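Local coordinates for protein flavocytochrome C3 fumarate reductase (Shewanella frigidimarina, PDB 1QO8) that reduces fumarate to succinate in vitro, using an FAD and four covalently bound c-type hemes, and may take part in electron transport to ferric iron, at residues V215-S220 with D547-G552; T205-Q210 with G541-A546; G130-N135 with F525-V530. All coordinates share one frame; numbering follows the deposited sequence.

All three contacts gather round one FAD. Contacts 1 and 2 lie along the same helix pair, 201-220 and 543-563, with centres about 9 Å apart, and they meet where L207 CD1 packs 3.5 Å from D547 N. Contact 3 joins the Rossmann-type helix start to the loop after strand 524-526; its centre is about 11 Å from that of contact 1. T548 OG1 of contact 1 and S131 OG of contact 3 are probably hydrogen-bonded, 2.8 Å apart. Contacts 2 and 3 do not touch, yet both hold FAD, contact 2 at the flavin carbonyl O2, contact 3 at the phosphate and ribityl chain, while T548 CG2 of contact 1 packs against FAD O5'.

Contact 1 (V215-S220 with D547-G552); sequences VQWLES and DTVVFG. With FAD (flavin-adenine dinucleotide), chain G.
V549 has CG1 anti to its backbone N (chi1 177°), which turns its two methyls toward different partners on helix 201-220: CG1 to W217 and CG2 to L218. L218 answers with CG beside its own backbone N (chi1 -62°) and an extended branch, and L218 CD1 meets V549 CG2 tip to tip at 3.6 Å. W217 takes the other methyl more loosely; its CD1 is 4.0 Å from V549 CG1, and the indole meets the valine at a slant. That ring is steered by partners beyond the two segments, since NE1 is hydrogen-bonded to N135 OD1 and R553 makes a cation-pi contact with the indole. The W217 carbonyl is used as well: S220 OG bonds to W217 O at 2.7 Å, within 215-220. No hydrogen bond crosses between 215-220 and 547-552, so the join is purely apolar. T548, the residue before V549, brings CG2 to 3.2 Å from FAD O5'. Helix 543-563 thus packs through V549 on helix 201-220 and lines the FAD pocket through T548, in a flavoprotein of the fumarate reductase/succinate dehydrogenase subfamily.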
loop_
_atom_site.group_PDB
_atom_site.type_symbol
_atom_site.label_atom_id
_atom_site.label_comp_id
_atom_site.label_asym_id
_atom_site.label_seq_id
_atom_site.Cartn_x
_atom_site.Cartn_y
_atom_site.Cartn_z
ATOM N N VAL A 215 -32.457 1.821 4.410
ATOM C CA VAL A 215 -33.151 1.074 5.443
ATOM C C VAL A 215 -34.578 0.763 4.936
ATOM O O VAL A 215 -35.003 -0.381 4.971
ATOM C CB VAL A 215 -33.230 1.826 6.781
ATOM C CG1 VAL A 215 -34.259 1.209 7.769
ATOM C CG2 VAL A 215 -31.832 1.880 7.459
ATOM N N GLN A 216 -35.206 1.789 4.350
ATOM C CA GLN A 216 -36.477 1.659 3.695
ATOM C C GLN A 216 -36.520 0.671 2.545
ATOM O O GLN A 216 -37.419 -0.182 2.467
ATOM C CB GLN A 216 -36.906 3.011 3.121
ATOM C CG GLN A 216 -37.542 3.926 4.148
ATOM C CD GLN A 216 -37.753 5.278 3.479
ATOM O OE1 GLN A 216 -38.761 5.477 2.777
ATOM N NE2 GLN A 216 -36.832 6.199 3.635
ATOM N N TRP A 217 -35.510 0.755 1.695
ATOM C CA TRP A 217 -35.292 -0.252 0.662
ATOM C C TRP A 217 -35.203 -1.633 1.238
ATOM O O TRP A 217 -35.835 -2.551 0.748
ATOM C CB TRP A 217 -34.046 0.155 -0.128
ATOM C CG TRP A 217 -33.361 -0.966 -0.871
ATOM C CD1 TRP A 217 -32.204 -1.603 -0.582
ATOM C CD2 TRP A 217 -33.876 -1.596 -2.048
ATOM N NE1 TRP A 217 -31.913 -2.591 -1.516
ATOM C CE2 TRP A 217 -32.943 -2.580 -2.450
ATOM C CE3 TRP A 217 -35.027 -1.398 -2.817
ATOM C CZ2 TRP A 217 -33.150 -3.352 -3.569
ATOM C CZ3 TRP A 217 -35.211 -2.171 -3.938
ATOM C CH2 TRP A 217 -34.302 -3.170 -4.289
ATOM N N LEU A 218 -34.420 -1.878 2.310
ATOM C CA LEU A 218 -34.394 -3.255 2.849
ATOM C C LEU A 218 -35.748 -3.692 3.418
ATOM O O LEU A 218 -36.100 -4.886 3.332
ATOM C CB LEU A 218 -33.260 -3.387 3.855
ATOM C CG LEU A 218 -31.842 -3.159 3.269
ATOM C CD1 LEU A 218 -30.804 -2.983 4.364
ATOM C CD2 LEU A 218 -31.464 -4.293 2.332
ATOM N N GLU A 219 -36.429 -2.767 4.093
ATOM C CA GLU A 219 -37.758 -2.936 4.607
ATOM C C GLU A 219 -38.799 -3.189 3.504
ATOM O O GLU A 219 -39.538 -4.133 3.718
ATOM C CB GLU A 219 -38.301 -1.680 5.351
ATOM C CG GLU A 219 -37.535 -1.667 6.692
ATOM C CD GLU A 219 -37.743 -0.335 7.370
ATOM O OE1 GLU A 219 -37.802 0.679 6.635
ATOM O OE2 GLU A 219 -37.911 -0.312 8.601
ATOM N N SER A 220 -38.731 -2.496 2.383
ATOM C CA SER A 220 -39.602 -2.903 1.279
ATOM C C SER A 220 -39.370 -4.356 0.894
ATOM O O SER A 220 -40.279 -4.940 0.307
ATOM C CB SER A 220 -39.447 -2.080 0.020
ATOM O OG SER A 220 -38.128 -2.087 -0.513
ATOM N N ASP A 547 -22.858 1.385 4.129
ATOM C CA ASP A 547 -22.042 1.475 2.911
ATOM C C ASP A 547 -22.422 0.366 1.935
ATOM O O ASP A 547 -22.677 0.674 0.788
ATOM C CB ASP A 547 -20.584 1.345 3.364
ATOM C CG ASP A 547 -19.545 1.312 2.267
ATOM O OD1 ASP A 547 -19.755 1.795 1.135
ATOM O OD2 ASP A 547 -18.444 0.777 2.577
ATOM N N THR A 548 -22.544 -0.890 2.277
ATOM C CA THR A 548 -22.878 -1.948 1.300
ATOM C C THR A 548 -24.259 -1.700 0.709
ATOM O O THR A 548 -24.437 -1.908 -0.504
ATOM C CB THR A 548 -22.811 -3.369 1.893
ATOM O OG1 THR A 548 -23.867 -3.467 2.885
ATOM C CG2 THR A 548 -21.479 -3.635 2.576
ATOM N N VAL A 549 -25.190 -1.106 1.487
ATOM C CA VAL A 549 -26.499 -0.859 0.912
ATOM C C VAL A 549 -26.455 0.372 0.001
ATOM O O VAL A 549 -26.883 0.379 -1.157
ATOM C CB VAL A 549 -27.612 -0.671 1.967
ATOM C CG1 VAL A 549 -28.925 -0.353 1.292
ATOM C CG2 VAL A 549 -27.722 -1.966 2.788
ATOM N N VAL A 550 -25.990 1.479 0.527
ATOM C CA VAL A 550 -26.047 2.722 -0.220
ATOM C C VAL A 550 -25.188 2.610 -1.504
ATOM O O VAL A 550 -25.625 3.054 -2.560
ATOM C CB VAL A 550 -25.552 3.865 0.652
ATOM C CG1 VAL A 550 -25.232 5.113 -0.149
ATOM C CG2 VAL A 550 -26.561 4.220 1.744
ATOM N N PHE A 551 -23.941 2.153 -1.417
ATOM C CA PHE A 551 -23.087 2.226 -2.600
ATOM C C PHE A 551 -23.314 0.972 -3.430
ATOM O O PHE A 551 -23.006 0.922 -4.621
ATOM C CB PHE A 551 -21.603 2.430 -2.225
ATOM C CG PHE A 551 -21.354 3.880 -1.864
ATOM C CD1 PHE A 551 -21.317 4.867 -2.839
ATOM C CD2 PHE A 551 -21.196 4.228 -0.524
ATOM C CE1 PHE A 551 -21.176 6.195 -2.475
ATOM C CE2 PHE A 551 -21.022 5.562 -0.171
ATOM C CZ PHE A 551 -21.017 6.550 -1.137
ATOM N N GLY A 552 -23.776 -0.124 -2.798
ATOM C CA GLY A 552 -24.133 -1.326 -3.561
ATOM C C GLY A 552 -25.236 -0.948 -4.541
ATOM O O GLY A 552 -25.151 -1.352 -5.721
HETATM P PA FAD G . -18.879 -9.400 2.024
HETATM O O1A FAD G . -20.168 -9.499 2.780
HETATM O O2A FAD G . -17.748 -9.977 2.496
HETATM O O5B FAD G . -19.157 -10.368 0.817
HETATM C C5B FAD G . -18.247 -10.486 -0.353
HETATM C C4B FAD G . -18.747 -11.733 -1.240
HETATM O O4B FAD G . -17.763 -11.754 -2.385
HETATM C C3B FAD G . -18.471 -13.092 -0.515
HETATM O O3B FAD G . -19.507 -13.924 -0.243
HETATM C C2B FAD G . -17.150 -13.640 -1.167
HETATM O O2B FAD G . -17.047 -15.084 -1.221
HETATM C C1B FAD G . -17.363 -13.172 -2.558
HETATM N N9A FAD G . -16.116 -13.050 -3.325
HETATM C C8A FAD G . -14.880 -12.641 -2.892
HETATM N N7A FAD G . -13.965 -12.768 -3.813
HETATM C C5A FAD G . -14.618 -13.286 -4.927
HETATM C C6A FAD G . -14.153 -13.734 -6.237
HETATM N N6A FAD G . -12.913 -13.661 -6.636
HETATM N N1A FAD G . -15.138 -14.169 -7.061
HETATM C C2A FAD G . -16.444 -14.345 -6.662
HETATM N N3A FAD G . -16.952 -13.976 -5.464
HETATM C C4A FAD G . -15.977 -13.486 -4.652
HETATM N N1 FAD G . -20.268 -3.513 9.990
HETATM C C2 FAD G . -21.287 -2.763 10.313
HETATM O O2 FAD G . -21.567 -1.690 9.890
HETATM N N3 FAD G . -22.260 -3.168 11.277
HETATM C C4 FAD G . -22.055 -4.424 11.839
HETATM O O4 FAD G . -22.803 -4.811 12.691
HETATM C C4X FAD G . -20.870 -5.211 11.504
HETATM N N5 FAD G . -20.653 -6.391 12.105
HETATM C C5X FAD G . -19.604 -7.170 11.749
HETATM C C6 FAD G . -19.446 -8.399 12.405
HETATM C C7 FAD G . -18.397 -9.216 12.060
HETATM C C7M FAD G . -18.159 -10.542 12.709
HETATM C C8 FAD G . -17.516 -8.794 10.999
HETATM C C8M FAD G . -16.411 -9.709 10.565
HETATM C C9 FAD G . -17.688 -7.607 10.335
HETATM C C9A FAD G . -18.720 -6.765 10.675
HETATM N N10 FAD G . -18.977 -5.509 10.091
HETATM C C10 FAD G . -20.004 -4.733 10.468
HETATM C "C1'" FAD G . -18.370 -5.173 8.764
HETATM C "C2'" FAD G . -19.428 -5.387 7.630
HETATM O "O2'" FAD G . -20.076 -6.625 8.076
HETATM C "C3'" FAD G . -18.612 -5.814 6.385
HETATM O "O3'" FAD G . -17.679 -4.790 6.014
HETATM C "C4'" FAD G . -19.577 -5.690 5.158
HETATM O "O4'" FAD G . -20.569 -6.734 5.397
HETATM C "C5'" FAD G . -18.734 -6.121 3.906
HETATM O "O5'" FAD G . -19.831 -6.375 2.821
HETATM P P FAD G . -19.476 -6.686 1.355
HETATM O O1P FAD G . -20.814 -6.809 0.664
HETATM O O2P FAD G . -18.573 -5.681 1.011
HETATM O O3P FAD G . -18.685 -7.898 1.452
#

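Contact 2 (T205-Q210 with G541-A546); sequences TILAEQ and GGNAIA. With FAD (flavin-adenine dinucleotide), chain G.
The flat amide of N543 has L207 CD2 over one face, almost straight above CG at 4.3 Å, while its OD1 is hydrogen-bonded to N168 ND2. A second flat group, the flavin, is met by the same helix start: I545 CG1 lies under the pyrimidine ring, directly beneath FAD C2 at 3.5 Å, and A544 CB comes close to the ring plane beside FAD N1, at 3.6 Å. L207 reaches the far helix because its CG stands anti to the backbone N (chi1 -176°), and its two methyls then divide the work. While CD2 rests on N543, L207 CD1 packs against A546, 3.9 Å from A546 CB and close to that residue's carbonyl. No hydrogen bond joins 205-210 to 541-546; one leucine carries the whole interface, packing on N543 and A546 in the first turn of helix 543-563.

The polar side of that turn belongs to FAD. Its carbonyl O2 is gripped by two backbone amides from opposite faces of the flavin plane. The bond from I545 N to FAD O2 is 2.9 Å and nearly straight (176°), whereas that from G542 N to FAD O2, at 3.0 Å, is weak and bent. G542 is the N-cap residue, and its positive phi (101°) turns the chain from the loop into the helix. It binds FAD, and by similarity probably fumarate and succinate too. The backbone nitrogens of N543 and A544 also lie near FAD O2. Such a helix start, with its partial positive charge beside C2=O2 and N1, would be expected to polarise the carbonyl and to favour the negative charge that a reduced flavin can carry at this end of its ring system.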
loop_
_atom_site.group_PDB
_atom_site.type_symbol
_atom_site.label_atom_id
_atom_site.label_comp_id
_atom_site.label_asym_id
_atom_site.label_seq_id
_atom_site.Cartn_x
_atom_site.Cartn_y
_atom_site.Cartn_z
ATOM N N THR A 205 -20.957 12.069 2.712
ATOM C CA THR A 205 -22.199 12.799 2.505
ATOM C C THR A 205 -23.286 11.986 1.833
ATOM O O THR A 205 -24.425 11.955 2.307
ATOM C CB THR A 205 -21.876 14.108 1.685
ATOM O OG1 THR A 205 -20.963 14.859 2.514
ATOM C CG2 THR A 205 -23.110 14.930 1.411
ATOM N N ILE A 206 -23.008 11.297 0.751
ATOM C CA ILE A 206 -23.916 10.337 0.128
ATOM C C ILE A 206 -24.333 9.202 1.054
ATOM O O ILE A 206 -25.528 8.835 1.091
ATOM C CB ILE A 206 -23.266 9.737 -1.124
ATOM C CG1 ILE A 206 -23.199 10.917 -2.139
ATOM C CG2 ILE A 206 -23.996 8.540 -1.688
ATOM C CD1 ILE A 206 -22.660 10.561 -3.489
ATOM N N LEU A 207 -23.346 8.671 1.777
ATOM C CA LEU A 207 -23.643 7.675 2.793
ATOM C C LEU A 207 -24.730 8.216 3.740
ATOM O O LEU A 207 -25.774 7.581 3.837
ATOM C CB LEU A 207 -22.420 7.236 3.617
ATOM C CG LEU A 207 -22.744 6.114 4.599
ATOM C CD1 LEU A 207 -23.188 4.896 3.812
ATOM C CD2 LEU A 207 -21.540 5.761 5.501
ATOM N N ALA A 208 -24.504 9.378 4.342
ATOM C CA ALA A 208 -25.451 9.980 5.260
ATOM C C ALA A 208 -26.791 10.241 4.572
ATOM O O ALA A 208 -27.837 9.857 5.077
ATOM C CB ALA A 208 -24.964 11.313 5.850
ATOM N N GLU A 209 -26.750 10.848 3.393
ATOM C CA GLU A 209 -27.953 11.318 2.748
ATOM C C GLU A 209 -28.896 10.211 2.341
ATOM O O GLU A 209 -30.095 10.451 2.287
ATOM C CB GLU A 209 -27.588 12.135 1.503
ATOM C CG GLU A 209 -27.173 13.547 1.950
ATOM C CD GLU A 209 -26.673 14.365 0.766
ATOM O OE1 GLU A 209 -26.440 13.828 -0.325
ATOM O OE2 GLU A 209 -26.524 15.595 0.976
ATOM N N GLN A 210 -28.398 9.028 2.008
ATOM C CA GLN A 210 -29.166 7.965 1.403
ATOM C C GLN A 210 -29.378 6.765 2.311
ATOM O O GLN A 210 -29.868 5.716 1.914
ATOM C CB GLN A 210 -28.412 7.549 0.116
ATOM C CG GLN A 210 -28.782 8.527 -0.998
ATOM C CD GLN A 210 -27.934 8.404 -2.238
ATOM O OE1 GLN A 210 -27.510 9.424 -2.787
ATOM N NE2 GLN A 210 -27.688 7.196 -2.763
ATOM N N GLY A 541 -18.838 1.350 13.913
ATOM C CA GLY A 541 -19.896 0.320 13.988
ATOM C C GLY A 541 -21.189 0.801 13.330
ATOM O O GLY A 541 -21.616 1.940 13.554
ATOM N N GLY A 542 -21.734 0.089 12.334
ATOM C CA GLY A 542 -22.944 0.392 11.665
ATOM C C GLY A 542 -22.807 1.060 10.295
ATOM O O GLY A 542 -23.731 1.086 9.459
ATOM N N ASN A 543 -21.612 1.606 10.043
ATOM C CA ASN A 543 -21.407 2.360 8.808
ATOM C C ASN A 543 -21.021 1.488 7.630
ATOM O O ASN A 543 -21.343 1.818 6.484
ATOM C CB ASN A 543 -20.264 3.361 9.099
ATOM C CG ASN A 543 -20.849 4.674 9.575
ATOM O OD1 ASN A 543 -22.076 4.795 9.681
ATOM N ND2 ASN A 543 -19.995 5.634 9.819
ATOM N N ALA A 544 -20.343 0.378 7.885
ATOM C CA ALA A 544 -19.970 -0.507 6.741
ATOM C C ALA A 544 -21.153 -1.273 6.172
ATOM O O ALA A 544 -21.261 -1.452 4.949
ATOM C CB ALA A 544 -18.968 -1.541 7.212
ATOM N N ILE A 545 -22.069 -1.737 7.052
ATOM C CA ILE A 545 -23.324 -2.327 6.554
ATOM C C ILE A 545 -24.039 -1.236 5.766
ATOM O O ILE A 545 -24.519 -1.516 4.664
ATOM C CB ILE A 545 -24.280 -2.930 7.621
ATOM C CG1 ILE A 545 -23.625 -4.203 8.085
ATOM C CG2 ILE A 545 -25.691 -3.222 7.081
ATOM C CD1 ILE A 545 -23.675 -5.288 6.977
ATOM N N ALA A 546 -24.072 0.009 6.256
ATOM C CA ALA A 546 -24.788 1.030 5.518
ATOM C C ALA A 546 -24.176 1.343 4.166
ATOM O O ALA A 546 -24.838 1.656 3.174
ATOM C CB ALA A 546 -24.831 2.342 6.316
HETATM P PA FAD G . -18.879 -9.400 2.024
HETATM O O1A FAD G . -20.168 -9.499 2.780
HETATM O O2A FAD G . -17.748 -9.977 2.496
HETATM O O5B FAD G . -19.157 -10.368 0.817
HETATM C C5B FAD G . -18.247 -10.486 -0.353
HETATM C C4B FAD G . -18.747 -11.733 -1.240
HETATM O O4B FAD G . -17.763 -11.754 -2.385
HETATM C C3B FAD G . -18.471 -13.092 -0.515
HETATM O O3B FAD G . -19.507 -13.924 -0.243
HETATM C C2B FAD G . -17.150 -13.640 -1.167
HETATM O O2B FAD G . -17.047 -15.084 -1.221
HETATM C C1B FAD G . -17.363 -13.172 -2.558
HETATM N N9A FAD G . -16.116 -13.050 -3.325
HETATM C C8A FAD G . -14.880 -12.641 -2.892
HETATM N N7A FAD G . -13.965 -12.768 -3.813
HETATM C C5A FAD G . -14.618 -13.286 -4.927
HETATM C C6A FAD G . -14.153 -13.734 -6.237
HETATM N N6A FAD G . -12.913 -13.661 -6.636
HETATM N N1A FAD G . -15.138 -14.169 -7.061
HETATM C C2A FAD G . -16.444 -14.345 -6.662
HETATM N N3A FAD G . -16.952 -13.976 -5.464
HETATM C C4A FAD G . -15.977 -13.486 -4.652
HETATM N N1 FAD G . -20.268 -3.513 9.990
HETATM C C2 FAD G . -21.287 -2.763 10.313
HETATM O O2 FAD G . -21.567 -1.690 9.890
HETATM N N3 FAD G . -22.260 -3.168 11.277
HETATM C C4 FAD G . -22.055 -4.424 11.839
HETATM O O4 FAD G . -22.803 -4.811 12.691
HETATM C C4X FAD G . -20.870 -5.211 11.504
HETATM N N5 FAD G . -20.653 -6.391 12.105
HETATM C C5X FAD G . -19.604 -7.170 11.749
HETATM C C6 FAD G . -19.446 -8.399 12.405
HETATM C C7 FAD G . -18.397 -9.216 12.060
HETATM C C7M FAD G . -18.159 -10.542 12.709
HETATM C C8 FAD G . -17.516 -8.794 10.999
HETATM C C8M FAD G . -16.411 -9.709 10.565
HETATM C C9 FAD G . -17.688 -7.607 10.335
HETATM C C9A FAD G . -18.720 -6.765 10.675
HETATM N N10 FAD G . -18.977 -5.509 10.091
HETATM C C10 FAD G . -20.004 -4.733 10.468
HETATM C "C1'" FAD G . -18.370 -5.173 8.764
HETATM C "C2'" FAD G . -19.428 -5.387 7.630
HETATM O "O2'" FAD G . -20.076 -6.625 8.076
HETATM C "C3'" FAD G . -18.612 -5.814 6.385
HETATM O "O3'" FAD G . -17.679 -4.790 6.014
HETATM C "C4'" FAD G . -19.577 -5.690 5.158
HETATM O "O4'" FAD G . -20.569 -6.734 5.397
HETATM C "C5'" FAD G . -18.734 -6.121 3.906
HETATM O "O5'" FAD G . -19.831 -6.375 2.821
HETATM P P FAD G . -19.476 -6.686 1.355
HETATM O O1P FAD G . -20.814 -6.809 0.664
HETATM O O2P FAD G . -18.573 -5.681 1.011
HETATM O O3P FAD G . -18.685 -7.898 1.452
#

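Contact 3 (G130-N135 with F525-V530); sequences GSAGFN and FAAGEV. With FAD (flavin-adenine dinucleotide), chain G.
A132 and G528 bring their CA atoms to 5.2 Å, where the first turn of helix 131-143 meets the loop that follows strand 524-526. G130 sits at the N-cap position, and G528 combines a phi of 108° with a psi of -151° in the turn that leads to E529, whose amide faces the cofactor. The close approach is made with very small groups. A132 CB lies 3.5 Å from A527 O and 3.8 Å from G528 CA, with the A527 methyl a little further off; no hydrogen bond links the two segments directly.

FAD supplies the polar bridge. A132 N donates to FAD O1P at 2.8 Å, and E529 N donates to FAD O2P at 2.9 Å, so two oxygens of one phosphate are held from the two segments. E529 then reaches on in an extended chain, CG anti to the backbone N (chi1 -160°), and E529 OE1 accepts from the ribityl hydroxyl FAD O3' at 2.8 Å; T501 N holds the other carboxylate oxygen. One turn into the helix, N135 N and N135 ND2 both reach S131 O, from opposite faces of the carbonyl plane. G130 and G133 fit a Rossmann-type glycine-rich turn. The chemistry is that of a dinucleotide-binding site: the phosphate charge is probably balanced in part by main-chain amides and the positive end of a helix, while the carboxylate of E529 fixes the sugar-like chain beside it.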
loop_
_atom_site.group_PDB
_atom_site.type_symbol
_atom_site.label_atom_id
_atom_site.label_comp_id
_atom_site.label_asym_id
_atom_site.label_seq_id
_atom_site.Cartn_x
_atom_site.Cartn_y
_atom_site.Cartn_z
ATOM N N GLY A 130 -22.279 -10.705 -1.181
ATOM C CA GLY A 130 -22.551 -10.383 0.256
ATOM C C GLY A 130 -23.552 -9.246 0.157
ATOM O O GLY A 130 -24.212 -9.228 -0.911
ATOM N N SER A 131 -23.621 -8.284 1.063
ATOM C CA SER A 131 -24.689 -7.297 0.998
ATOM C C SER A 131 -24.485 -6.385 -0.190
ATOM O O SER A 131 -25.438 -5.939 -0.831
ATOM C CB SER A 131 -24.716 -6.512 2.339
ATOM O OG SER A 131 -25.676 -5.443 2.260
ATOM N N ALA A 132 -23.222 -5.912 -0.383
ATOM C CA ALA A 132 -22.979 -4.968 -1.481
ATOM C C ALA A 132 -23.295 -5.607 -2.847
ATOM O O ALA A 132 -23.999 -4.953 -3.628
ATOM C CB ALA A 132 -21.556 -4.394 -1.500
ATOM N N GLY A 133 -22.958 -6.850 -3.099
ATOM C CA GLY A 133 -23.259 -7.461 -4.416
ATOM C C GLY A 133 -24.733 -7.795 -4.607
ATOM O O GLY A 133 -25.306 -7.616 -5.698
ATOM N N PHE A 134 -25.414 -8.264 -3.507
ATOM C CA PHE A 134 -26.852 -8.460 -3.722
ATOM C C PHE A 134 -27.516 -7.117 -4.023
ATOM O O PHE A 134 -28.430 -6.976 -4.890
ATOM C CB PHE A 134 -27.505 -9.241 -2.600
ATOM C CG PHE A 134 -27.455 -10.724 -2.539
ATOM C CD1 PHE A 134 -28.221 -11.475 -3.431
ATOM C CD2 PHE A 134 -26.756 -11.387 -1.526
ATOM C CE1 PHE A 134 -28.249 -12.829 -3.347
ATOM C CE2 PHE A 134 -26.822 -12.775 -1.422
ATOM C CZ PHE A 134 -27.577 -13.480 -2.337
ATOM N N ASN A 135 -27.169 -6.065 -3.286
ATOM C CA ASN A 135 -27.818 -4.789 -3.536
ATOM C C ASN A 135 -27.518 -4.309 -4.959
ATOM O O ASN A 135 -28.317 -3.616 -5.598
ATOM C CB ASN A 135 -27.402 -3.694 -2.532
ATOM C CG ASN A 135 -28.173 -3.805 -1.212
ATOM O OD1 ASN A 135 -29.319 -3.373 -1.078
ATOM N ND2 ASN A 135 -27.548 -4.321 -0.158
ATOM N N PHE A 525 -17.101 -1.011 -11.803
ATOM C CA PHE A 525 -17.734 -0.346 -10.644
ATOM C C PHE A 525 -17.418 -1.128 -9.369
ATOM O O PHE A 525 -16.990 -2.277 -9.474
ATOM C CB PHE A 525 -19.254 -0.246 -10.822
ATOM C CG PHE A 525 -19.649 0.501 -12.093
ATOM C CD1 PHE A 525 -19.695 -0.178 -13.307
ATOM C CD2 PHE A 525 -19.883 1.845 -12.065
ATOM C CE1 PHE A 525 -19.983 0.501 -14.468
ATOM C CE2 PHE A 525 -20.181 2.543 -13.243
ATOM C CZ PHE A 525 -20.250 1.849 -14.450
ATOM N N ALA A 526 -17.654 -0.582 -8.186
ATOM C CA ALA A 526 -17.326 -1.351 -6.972
ATOM C C ALA A 526 -18.137 -0.763 -5.804
ATOM O O ALA A 526 -18.517 0.411 -5.867
ATOM C CB ALA A 526 -15.842 -1.383 -6.693
ATOM N N ALA A 527 -18.425 -1.613 -4.845
ATOM C CA ALA A 527 -19.135 -1.235 -3.630
ATOM C C ALA A 527 -18.811 -2.115 -2.446
ATOM O O ALA A 527 -18.452 -3.288 -2.636
ATOM C CB ALA A 527 -20.651 -1.230 -3.878
ATOM N N GLY A 528 -18.734 -1.529 -1.236
ATOM C CA GLY A 528 -18.714 -2.360 -0.039
ATOM C C GLY A 528 -17.301 -2.303 0.536
ATOM O O GLY A 528 -16.581 -1.399 0.133
ATOM N N GLU A 529 -16.831 -3.351 1.236
ATOM C CA GLU A 529 -15.508 -3.239 1.871
ATOM C C GLU A 529 -14.390 -3.329 0.845
ATOM O O GLU A 529 -13.193 -3.085 1.169
ATOM C CB GLU A 529 -15.287 -4.404 2.845
ATOM C CG GLU A 529 -14.202 -4.230 3.929
ATOM C CD GLU A 529 -14.249 -5.334 4.945
ATOM O OE1 GLU A 529 -15.344 -5.988 5.167
ATOM O OE2 GLU A 529 -13.197 -5.707 5.527
ATOM N N VAL A 530 -14.649 -3.889 -0.352
ATOM C CA VAL A 530 -13.651 -3.894 -1.416
ATOM C C VAL A 530 -13.057 -2.513 -1.733
ATOM O O VAL A 530 -11.937 -2.320 -2.220
ATOM C CB VAL A 530 -14.143 -4.583 -2.696
ATOM C CG1 VAL A 530 -15.153 -3.784 -3.491
ATOM C CG2 VAL A 530 -12.870 -4.910 -3.516
HETATM P PA FAD G . -18.879 -9.400 2.024
HETATM O O1A FAD G . -20.168 -9.499 2.780
HETATM O O2A FAD G . -17.748 -9.977 2.496
HETATM O O5B FAD G . -19.157 -10.368 0.817
HETATM C C5B FAD G . -18.247 -10.486 -0.353
HETATM C C4B FAD G . -18.747 -11.733 -1.240
HETATM O O4B FAD G . -17.763 -11.754 -2.385
HETATM C C3B FAD G . -18.471 -13.092 -0.515
HETATM O O3B FAD G . -19.507 -13.924 -0.243
HETATM C C2B FAD G . -17.150 -13.640 -1.167
HETATM O O2B FAD G . -17.047 -15.084 -1.221
HETATM C C1B FAD G . -17.363 -13.172 -2.558
HETATM N N9A FAD G . -16.116 -13.050 -3.325
HETATM C C8A FAD G . -14.880 -12.641 -2.892
HETATM N N7A FAD G . -13.965 -12.768 -3.813
HETATM C C5A FAD G . -14.618 -13.286 -4.927
HETATM C C6A FAD G . -14.153 -13.734 -6.237
HETATM N N6A FAD G . -12.913 -13.661 -6.636
HETATM N N1A FAD G . -15.138 -14.169 -7.061
HETATM C C2A FAD G . -16.444 -14.345 -6.662
HETATM N N3A FAD G . -16.952 -13.976 -5.464
HETATM C C4A FAD G . -15.977 -13.486 -4.652
HETATM N N1 FAD G . -20.268 -3.513 9.990
HETATM C C2 FAD G . -21.287 -2.763 10.313
HETATM O O2 FAD G . -21.567 -1.690 9.890
HETATM N N3 FAD G . -22.260 -3.168 11.277
HETATM C C4 FAD G . -22.055 -4.424 11.839
HETATM O O4 FAD G . -22.803 -4.811 12.691
HETATM C C4X FAD G . -20.870 -5.211 11.504
HETATM N N5 FAD G . -20.653 -6.391 12.105
HETATM C C5X FAD G . -19.604 -7.170 11.749
HETATM C C6 FAD G . -19.446 -8.399 12.405
HETATM C C7 FAD G . -18.397 -9.216 12.060
HETATM C C7M FAD G . -18.159 -10.542 12.709
HETATM C C8 FAD G . -17.516 -8.794 10.999
HETATM C C8M FAD G . -16.411 -9.709 10.565
HETATM C C9 FAD G . -17.688 -7.607 10.335
HETATM C C9A FAD G . -18.720 -6.765 10.675
HETATM N N10 FAD G . -18.977 -5.509 10.091
HETATM C C10 FAD G . -20.004 -4.733 10.468
HETATM C "C1'" FAD G . -18.370 -5.173 8.764
HETATM C "C2'" FAD G . -19.428 -5.387 7.630
HETATM O "O2'" FAD G . -20.076 -6.625 8.076
HETATM C "C3'" FAD G . -18.612 -5.814 6.385
HETATM O "O3'" FAD G . -17.679 -4.790 6.014
HETATM C "C4'" FAD G . -19.577 -5.690 5.158
HETATM O "O4'" FAD G . -20.569 -6.734 5.397
HETATM C "C5'" FAD G . -18.734 -6.121 3.906
HETATM O "O5'" FAD G . -19.831 -6.375 2.821
HETATM P P FAD G . -19.476 -6.686 1.355
HETATM O O1P FAD G . -20.814 -6.809 0.664
HETATM O O2P FAD G . -18.573 -5.681 1.011
HETATM O O3P FAD G . -18.685 -7.898 1.452
#